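Local coordinates for eukaryotic translation initiation factor 2D (Homo sapiens, PDB 5W2F), which delivers tRNA to the P-site of the eukaryotic ribosome without needing GTP, this chain being its C-terminal part with SWIB/MDM2 and SUI1 domains, at residues V55-I60 against D80-R85; I38-A41 against D45-D48; Y140-I145 against G179-E184. One frame throughout, in Å; residues are numbered along the deposited sequence.

Contact 1: residues V55-I60 against D80-R85; sequences VRLDPI and DSLLTR
Leu82 reaches out from helix 79-89 and lays its CD2 methyl against Val55 on strand 54-56, nearest to CG1. CD2 of Leu82 lies 3.9 Å from CG1 of Val55, while CB and CG2 of the same valine stand only slightly farther off, so one methyl is applied to the whole fork of the other side chain. The two side chains cross at about a right angle. Leu82 makes the crossing because its CG stands anti to the backbone N (chi1 174°), which swings the isopropyl end, CG and its two methyls, across to the strand. Its other methyl, CD1, faces Leu57 more loosely, with CD1 of Leu57 4.5 Å from CD1 of Leu82. A single leucine of the helix thus serves both Val55 and Leu57, in the core of the SWIB/MDM2 domain, where the two-stranded antiparallel sheet of strands 54-56 and 76-78 is set among helices. Backbone hydrogen bonds pair Val55 with Leu77 of strand 76-78 and Leu57 with Met75 just before it. All three contacting residues are buried, and the surface they share is modest at 111 Å². Ile65 of helix 59-65 touches both Leu57 and Leu82, and Val37 of helix 30-43 packs on Leu82 as well.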
loop_
_atom_site.group_PDB
_atom_site.type_symbol
_atom_site.label_atom_id
_atom_site.label_comp_id
_atom_site.label_asym_id
_atom_site.label_seq_id
_atom_site.Cartn_x
_atom_site.Cartn_y
_atom_site.Cartn_z
ATOM N N VAL A 55 26.911 12.200 -0.004
ATOM C CA VAL A 55 26.282 13.152 -0.906
ATOM C C VAL A 55 25.997 14.438 -0.140
ATOM O O VAL A 55 25.419 14.400 0.949
ATOM C CB VAL A 55 24.977 12.567 -1.490
ATOM C CG1 VAL A 55 24.287 13.594 -2.391
ATOM C CG2 VAL A 55 25.285 11.284 -2.267
ATOM N N ARG A 56 26.420 15.569 -0.714
ATOM C CA ARG A 56 26.143 16.885 -0.160
ATOM C C ARG A 56 24.774 17.316 -0.681
ATOM O O ARG A 56 24.590 17.500 -1.871
ATOM C CB ARG A 56 27.203 17.895 -0.583
ATOM C CG ARG A 56 28.620 17.548 -0.152
ATOM C CD ARG A 56 29.655 18.497 -0.770
ATOM N NE ARG A 56 30.069 18.077 -2.122
ATOM C CZ ARG A 56 29.646 18.584 -3.292
ATOM N NH1 ARG A 56 28.780 19.611 -3.363
ATOM N NH2 ARG A 56 30.136 18.061 -4.430
ATOM N N LEU A 57 23.830 17.527 0.214
ATOM C CA LEU A 57 22.492 17.874 -0.189
ATOM C C LEU A 57 22.436 19.334 -0.672
ATOM O O LEU A 57 22.930 20.245 -0.020
ATOM C CB LEU A 57 21.489 17.630 0.927
ATOM C CG LEU A 57 21.027 16.181 1.192
ATOM C CD1 LEU A 57 22.106 15.183 1.502
ATOM C CD2 LEU A 57 19.984 16.223 2.294
ATOM N N ASP A 58 21.819 19.529 -1.830
ATOM C CA ASP A 58 21.584 20.852 -2.384
ATOM C C ASP A 58 20.274 21.398 -1.810
ATOM O O ASP A 58 19.595 20.706 -1.024
ATOM C CB ASP A 58 21.605 20.782 -3.920
ATOM C CG ASP A 58 20.433 20.019 -4.520
ATOM O OD1 ASP A 58 19.744 19.269 -3.808
ATOM O OD2 ASP A 58 20.232 20.163 -5.740
ATOM N N PRO A 59 19.923 22.642 -2.154
ATOM C CA PRO A 59 18.713 23.175 -1.540
ATOM C C PRO A 59 17.448 22.386 -1.830
ATOM O O PRO A 59 16.608 22.241 -0.941
ATOM C CB PRO A 59 18.645 24.590 -2.111
ATOM C CG PRO A 59 20.083 24.974 -2.280
ATOM C CD PRO A 59 20.743 23.716 -2.763
ATOM N N ILE A 60 17.325 21.857 -3.044
ATOM C CA ILE A 60 16.175 21.024 -3.394
ATOM C C ILE A 60 16.076 19.800 -2.488
ATOM O O ILE A 60 15.008 19.516 -1.936
ATOM C CB ILE A 60 16.220 20.641 -4.894
ATOM C CG1 ILE A 60 15.808 21.859 -5.722
ATOM C CG2 ILE A 60 15.328 19.436 -5.202
ATOM C CD1 ILE A 60 16.119 21.755 -7.191
ATOM N N ASP A 80 22.896 5.535 0.988
ATOM C CA ASP A 80 21.769 4.715 1.446
ATOM C C ASP A 80 20.811 5.477 2.344
ATOM O O ASP A 80 19.602 5.277 2.266
ATOM C CB ASP A 80 22.259 3.428 2.084
ATOM C CG ASP A 80 22.845 2.473 1.052
ATOM O OD1 ASP A 80 22.059 1.902 0.285
ATOM O OD2 ASP A 80 24.087 2.295 0.983
ATOM N N SER A 81 21.337 6.358 3.191
ATOM C CA SER A 81 20.457 7.192 3.997
ATOM C C SER A 81 19.656 8.157 3.150
ATOM O O SER A 81 18.477 8.383 3.400
ATOM C CB SER A 81 21.272 7.986 5.004
ATOM O OG SER A 81 21.910 7.099 5.927
ATOM N N LEU A 82 20.309 8.737 2.150
ATOM C CA LEU A 82 19.629 9.626 1.233
ATOM C C LEU A 82 18.469 8.903 0.567
ATOM O O LEU A 82 17.346 9.409 0.515
ATOM C CB LEU A 82 20.613 10.153 0.191
ATOM C CG LEU A 82 20.025 10.998 -0.932
ATOM C CD1 LEU A 82 19.329 12.229 -0.374
ATOM C CD2 LEU A 82 21.116 11.356 -1.928
ATOM N N LEU A 83 18.743 7.713 0.044
ATOM C CA LEU A 83 17.722 6.941 -0.640
ATOM C C LEU A 83 16.594 6.540 0.315
ATOM O O LEU A 83 15.427 6.679 -0.024
ATOM C CB LEU A 83 18.371 5.723 -1.291
ATOM C CG LEU A 83 19.334 6.031 -2.447
ATOM C CD1 LEU A 83 20.125 4.813 -2.919
ATOM C CD2 LEU A 83 18.589 6.665 -3.605
ATOM N N THR A 84 16.944 6.094 1.515
ATOM C CA THR A 84 15.948 5.735 2.518
ATOM C C THR A 84 15.047 6.916 2.868
ATOM O O THR A 84 13.827 6.779 2.944
ATOM C CB THR A 84 16.636 5.201 3.779
ATOM O OG1 THR A 84 17.306 3.993 3.439
ATOM C CG2 THR A 84 15.656 4.947 4.907
ATOM N N ARG A 85 15.647 8.078 3.090
ATOM C CA ARG A 85 14.839 9.240 3.433
ATOM C C ARG A 85 13.940 9.639 2.275
ATOM O O ARG A 85 12.795 10.052 2.493
ATOM C CB ARG A 85 15.717 10.398 3.886
ATOM C CG ARG A 85 16.387 10.144 5.222
ATOM C CD ARG A 85 16.966 11.430 5.762
ATOM N NE ARG A 85 17.919 11.197 6.833
ATOM C CZ ARG A 85 18.371 12.136 7.662
ATOM N NH1 ARG A 85 17.949 13.397 7.583
ATOM N NH2 ARG A 85 19.253 11.799 8.590
#

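Contact 2: residues I38-A41 against D45-D48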
loop_
_atom_site.group_PDB
_atom_site.type_symbol
_atom_site.label_atom_id
_atom_site.label_comp_id
_atom_site.label_asym_id
_atom_site.label_seq_id
_atom_site.Cartn_x
_atom_site.Cartn_y
_atom_site.Cartn_z
ATOM N N ILE A 38 20.111 8.656 -7.526
ATOM C CA ILE A 38 21.536 8.523 -7.823
ATOM C C ILE A 38 21.898 9.441 -8.983
ATOM O O ILE A 38 22.900 10.158 -8.917
ATOM C CB ILE A 38 21.937 7.059 -8.053
ATOM C CG1 ILE A 38 21.865 6.296 -6.715
ATOM C CG2 ILE A 38 23.343 6.954 -8.623
ATOM C CD1 ILE A 38 21.921 4.791 -6.843
ATOM N N ASN A 39 21.085 9.424 -10.038
ATOM C CA ASN A 39 21.348 10.280 -11.192
ATOM C C ASN A 39 21.271 11.762 -10.853
ATOM O O ASN A 39 22.081 12.558 -11.354
ATOM C CB ASN A 39 20.404 9.965 -12.339
ATOM C CG ASN A 39 20.715 8.646 -13.005
ATOM O OD1 ASN A 39 21.804 8.104 -12.862
ATOM N ND2 ASN A 39 19.747 8.118 -13.737
ATOM N N TYR A 40 20.333 12.131 -9.982
ATOM C CA TYR A 40 20.214 13.521 -9.558
ATOM C C TYR A 40 21.518 13.967 -8.880
ATOM O O TYR A 40 22.077 15.037 -9.191
ATOM C CB TYR A 40 18.991 13.715 -8.638
ATOM C CG TYR A 40 18.816 15.147 -8.209
ATOM C CD1 TYR A 40 19.489 15.666 -7.092
ATOM C CD2 TYR A 40 17.969 15.991 -8.912
ATOM C CE1 TYR A 40 19.343 16.996 -6.721
ATOM C CE2 TYR A 40 17.810 17.313 -8.548
ATOM C CZ TYR A 40 18.502 17.816 -7.461
ATOM O OH TYR A 40 18.333 19.136 -7.140
ATOM N N ALA A 41 22.025 13.145 -7.968
ATOM C CA ALA A 41 23.250 13.500 -7.266
ATOM C C ALA A 41 24.436 13.631 -8.212
ATOM O O ALA A 41 25.235 14.567 -8.095
ATOM C CB ALA A 41 23.546 12.484 -6.180
ATOM N N ASP A 45 26.484 17.278 -9.376
ATOM C CA ASP A 45 27.819 17.311 -8.760
ATOM C C ASP A 45 27.767 17.365 -7.242
ATOM O O ASP A 45 28.495 18.130 -6.619
ATOM C CB ASP A 45 28.668 18.470 -9.315
ATOM C CG ASP A 45 28.895 18.356 -10.780
ATOM O OD1 ASP A 45 29.194 17.223 -11.230
ATOM O OD2 ASP A 45 28.797 19.398 -11.474
ATOM N N LEU A 46 26.913 16.522 -6.662
ATOM C CA LEU A 46 26.678 16.548 -5.217
ATOM C C LEU A 46 27.541 15.555 -4.470
ATOM O O LEU A 46 27.536 15.551 -3.248
ATOM C CB LEU A 46 25.210 16.298 -4.922
ATOM C CG LEU A 46 24.253 17.315 -5.555
ATOM C CD1 LEU A 46 22.835 17.025 -5.076
ATOM C CD2 LEU A 46 24.639 18.769 -5.267
ATOM N N VAL A 47 28.239 14.670 -5.173
ATOM C CA VAL A 47 29.045 13.663 -4.469
ATOM C C VAL A 47 30.203 14.377 -3.759
ATOM O O VAL A 47 30.857 15.245 -4.344
ATOM C CB VAL A 47 29.583 12.579 -5.417
ATOM C CG1 VAL A 47 30.376 11.531 -4.644
ATOM C CG2 VAL A 47 28.439 11.936 -6.183
ATOM N N ASP A 48 30.417 14.046 -2.485
ATOM C CA ASP A 48 31.513 14.640 -1.739
ATOM C C ASP A 48 32.855 14.192 -2.328
ATOM O O ASP A 48 33.166 13.000 -2.394
ATOM C CB ASP A 48 31.415 14.281 -0.265
ATOM C CG ASP A 48 32.388 15.051 0.591
ATOM O OD1 ASP A 48 33.532 14.645 0.669
ATOM O OD2 ASP A 48 32.012 16.096 1.174
#
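Ala41 and Leu46 meet where helix 30-43 gives way to the loop behind it, a worked example of how a helix end is sealed by both backbone and side chain. The N-H of Leu46 turns back to the carbonyl of Ala41, with Leu46 N 2.9 Å from Ala41 O; the bond is nearly straight at 170° and lies in the carbonyl plane. Asp45 has a positive phi of 56° and is the C-prime residue of a Schellman motif, whose second bond runs from Asp45 N to the carbonyl of Lys42. Beneath this polar closure the leucine side chain completes the tight part of the contact. Leu46 CB sits 3.6 Å from Ala41 O and 4.3 Å from Ala41 CB. Beyond it, CD1 of Leu46 comes within 3.9 Å of CE1 of Tyr40, approaching the ring at a slant. A first torsion close to trans (chi1 -178°) sets the Tyr40 ring there, and its hydroxyl is hydrogen-bonded to Asp58 OD2. The other side is looser: Asp45 is exposed and its CB is directed away from the helical segment, and the side chain of the partly exposed Val47 stays farther off, with CG2 of Val47 4.6 Å from Ala41 O. Within the SWIB/MDM2 domain, the sealed end is flanked by several elements. Val55 of strand 54-56 touches both Ala41 and Leu46, and Leu61 of helix 59-65 packs on Tyr40 and Leu46. From helix 79-89, Trp79 lies against Ala41 and Val47.

Contact 3: residues Y140-I145 against G179-E184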
loop_
_atom_site.group_PDB
_atom_site.type_symbol
_atom_site.label_atom_id
_atom_site.label_comp_id
_atom_site.label_asym_id
_atom_site.label_seq_id
_atom_site.Cartn_x
_atom_site.Cartn_y
_atom_site.Cartn_z
ATOM N N TYR A 140 -20.208 -5.118 -2.778
ATOM C CA TYR A 140 -21.522 -5.590 -3.238
ATOM C C TYR A 140 -21.390 -6.851 -4.107
ATOM O O TYR A 140 -22.223 -7.766 -4.040
ATOM C CB TYR A 140 -22.322 -4.453 -3.915
ATOM C CG TYR A 140 -22.884 -3.474 -2.881
ATOM C CD1 TYR A 140 -24.046 -3.761 -2.223
ATOM C CD2 TYR A 140 -22.217 -2.289 -2.531
ATOM C CE1 TYR A 140 -24.558 -2.921 -1.252
ATOM C CE2 TYR A 140 -22.737 -1.429 -1.548
ATOM C CZ TYR A 140 -23.914 -1.758 -0.918
ATOM O OH TYR A 140 -24.486 -0.954 0.070
ATOM N N SER A 141 -20.359 -6.888 -4.941
ATOM C CA SER A 141 -20.077 -8.070 -5.749
ATOM C C SER A 141 -19.671 -9.268 -4.896
ATOM O O SER A 141 -20.192 -10.382 -5.037
ATOM C CB SER A 141 -18.979 -7.779 -6.744
ATOM O OG SER A 141 -18.658 -8.936 -7.459
ATOM N N VAL A 142 -18.754 -9.027 -3.978
ATOM C CA VAL A 142 -18.337 -10.078 -3.050
ATOM C C VAL A 142 -19.530 -10.605 -2.237
ATOM O O VAL A 142 -19.689 -11.824 -2.079
ATOM C CB VAL A 142 -17.207 -9.590 -2.134
ATOM C CG1 VAL A 142 -16.919 -10.607 -1.047
ATOM C CG2 VAL A 142 -15.946 -9.300 -2.946
ATOM N N ALA A 143 -20.387 -9.697 -1.776
ATOM C CA ALA A 143 -21.583 -10.099 -1.037
ATOM C C ALA A 143 -22.510 -10.995 -1.843
ATOM O O ALA A 143 -23.028 -11.979 -1.312
ATOM C CB ALA A 143 -22.323 -8.896 -0.491
ATOM N N ALA A 144 -22.659 -10.692 -3.126
ATOM C CA ALA A 144 -23.508 -11.498 -4.011
ATOM C C ALA A 144 -22.906 -12.882 -4.274
ATOM O O ALA A 144 -23.593 -13.902 -4.196
ATOM C CB ALA A 144 -23.812 -10.767 -5.316
ATOM N N ILE A 145 -21.615 -12.918 -4.550
ATOM C CA ILE A 145 -20.914 -14.176 -4.759
ATOM C C ILE A 145 -21.018 -15.070 -3.510
ATOM O O ILE A 145 -21.321 -16.266 -3.606
ATOM C CB ILE A 145 -19.430 -13.929 -5.109
ATOM C CG1 ILE A 145 -19.291 -13.285 -6.496
ATOM C CG2 ILE A 145 -18.639 -15.227 -5.030
ATOM C CD1 ILE A 145 -17.932 -12.665 -6.733
ATOM N N GLY A 179 -11.530 -17.949 2.258
ATOM C CA GLY A 179 -10.265 -18.514 1.808
ATOM C C GLY A 179 -10.317 -18.891 0.343
ATOM O O GLY A 179 -9.435 -18.515 -0.439
ATOM N N TRP A 180 -11.381 -19.585 -0.058
ATOM C CA TRP A 180 -11.556 -19.911 -1.468
ATOM C C TRP A 180 -11.578 -18.647 -2.332
ATOM O O TRP A 180 -10.850 -18.528 -3.318
ATOM C CB TRP A 180 -12.835 -20.723 -1.665
ATOM C CG TRP A 180 -13.306 -20.728 -3.077
ATOM C CD1 TRP A 180 -12.777 -21.440 -4.109
ATOM C CD2 TRP A 180 -14.345 -19.906 -3.644
ATOM N NE1 TRP A 180 -13.437 -21.143 -5.276
ATOM C CE2 TRP A 180 -14.410 -20.213 -5.017
ATOM C CE3 TRP A 180 -15.244 -18.976 -3.116
ATOM C CZ2 TRP A 180 -15.332 -19.609 -5.875
ATOM C CZ3 TRP A 180 -16.150 -18.350 -3.980
ATOM C CH2 TRP A 180 -16.186 -18.681 -5.339
ATOM N N LEU A 181 -12.444 -17.721 -1.972
ATOM C CA LEU A 181 -12.672 -16.557 -2.811
ATOM C C LEU A 181 -11.404 -15.735 -2.960
ATOM O O LEU A 181 -11.019 -15.360 -4.076
ATOM C CB LEU A 181 -13.806 -15.696 -2.242
ATOM C CG LEU A 181 -14.202 -14.468 -3.087
ATOM C CD1 LEU A 181 -14.655 -14.896 -4.478
ATOM C CD2 LEU A 181 -15.275 -13.610 -2.428
ATOM N N LEU A 182 -10.752 -15.442 -1.843
ATOM C CA LEU A 182 -9.621 -14.536 -1.853
ATOM C C LEU A 182 -8.333 -15.188 -2.340
ATOM O O LEU A 182 -7.592 -14.568 -3.094
ATOM C CB LEU A 182 -9.414 -13.922 -0.468
ATOM C CG LEU A 182 -10.594 -13.134 0.064
ATOM C CD1 LEU A 182 -10.313 -12.633 1.480
ATOM C CD2 LEU A 182 -11.016 -11.970 -0.832
ATOM N N LEU A 183 -8.049 -16.410 -1.892
ATOM C CA LEU A 183 -6.792 -17.073 -2.257
ATOM C C LEU A 183 -6.868 -17.785 -3.585
ATOM O O LEU A 183 -5.904 -17.798 -4.323
ATOM C CB LEU A 183 -6.381 -18.102 -1.196
ATOM C CG LEU A 183 -6.178 -17.563 0.221
ATOM C CD1 LEU A 183 -5.845 -18.714 1.158
ATOM C CD2 LEU A 183 -5.054 -16.550 0.260
ATOM N N GLU A 184 -7.994 -18.424 -3.876
ATOM C CA GLU A 184 -8.096 -19.238 -5.084
ATOM C C GLU A 184 -8.659 -18.420 -6.236
ATOM O O GLU A 184 -8.024 -18.308 -7.287
ATOM C CB GLU A 184 -8.912 -20.496 -4.825
ATOM C CG GLU A 184 -8.300 -21.452 -3.823
ATOM C CD GLU A 184 -9.167 -22.703 -3.617
ATOM O OE1 GLU A 184 -9.644 -23.293 -4.618
ATOM O OE2 GLU A 184 -9.392 -23.092 -2.447
#
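Helices 139-150 and 175-185 pass each other with their short axis segments 12.0 Å apart at closest approach, and their N-to-C directions differ by 128°, so they run in broadly opposite senses. They are the two helices of the SUI1 domain, whose alpha/beta fold sets them beside a mixed sheet that includes strands 113-121, 124-130, 154-158 and 166-171. Val142 and Leu181 are the closest pair along the backbones, at 8.6 Å between CA atoms. With the axes this far apart, side chains bridge the gap, and no hydrogen bond joins the two segments. Leu181 does most of the bridging. Its extended first torsion of -177° lets the two methyls reach the other helix, and the fork divides them between two partners. CD2 of Leu181 meets CG1 of Val142 at 3.7 Å, whereas CD1 of Leu181 lies 4.0 Å from CG2 of Ile145. The leucine crosses both of these side chains at a slant. Tyr186, just past the second helix, touches Ile145 and Leu181, while Leu182 turns to Ile113 and Ile115 of strand 113-121. Helix 175-185 widens into a pi-type turn at residues 180-184. Trp180, at the start of that turn, is partly exposed and has a cation-pi partner in Arg149. The Trp180 and Ile145 side chains cross at about a right angle, and CG2 of Ile145 comes to the edge of the indole, near its plane, 4.1 Å from CZ3 of Trp180.

Contacts 1 and 2 belong to the SWIB/MDM2 domain, their centres 9 Å apart; contact 3 lies in the SUI1 domain on the opposite side of the chain's centre, its centre about 45 Å from that of contact 1 and about 49 Å from that of contact 2. Contact 2 joins helix 30-43 to the loop leading into strand 54-56 of contact 1, whereas contact 3 shares no element with them. The first two also touch at a more exposed margin, where Arg56 NH2 is 2.7 Å from Asp45 O, a probable hydrogen bond. Chemistry follows position. Contact 1 is wholly apolar and buried, contact 2 adds the backbone bonding of a helix end, and contact 3 pairs two helices through a partly buried apolar interface.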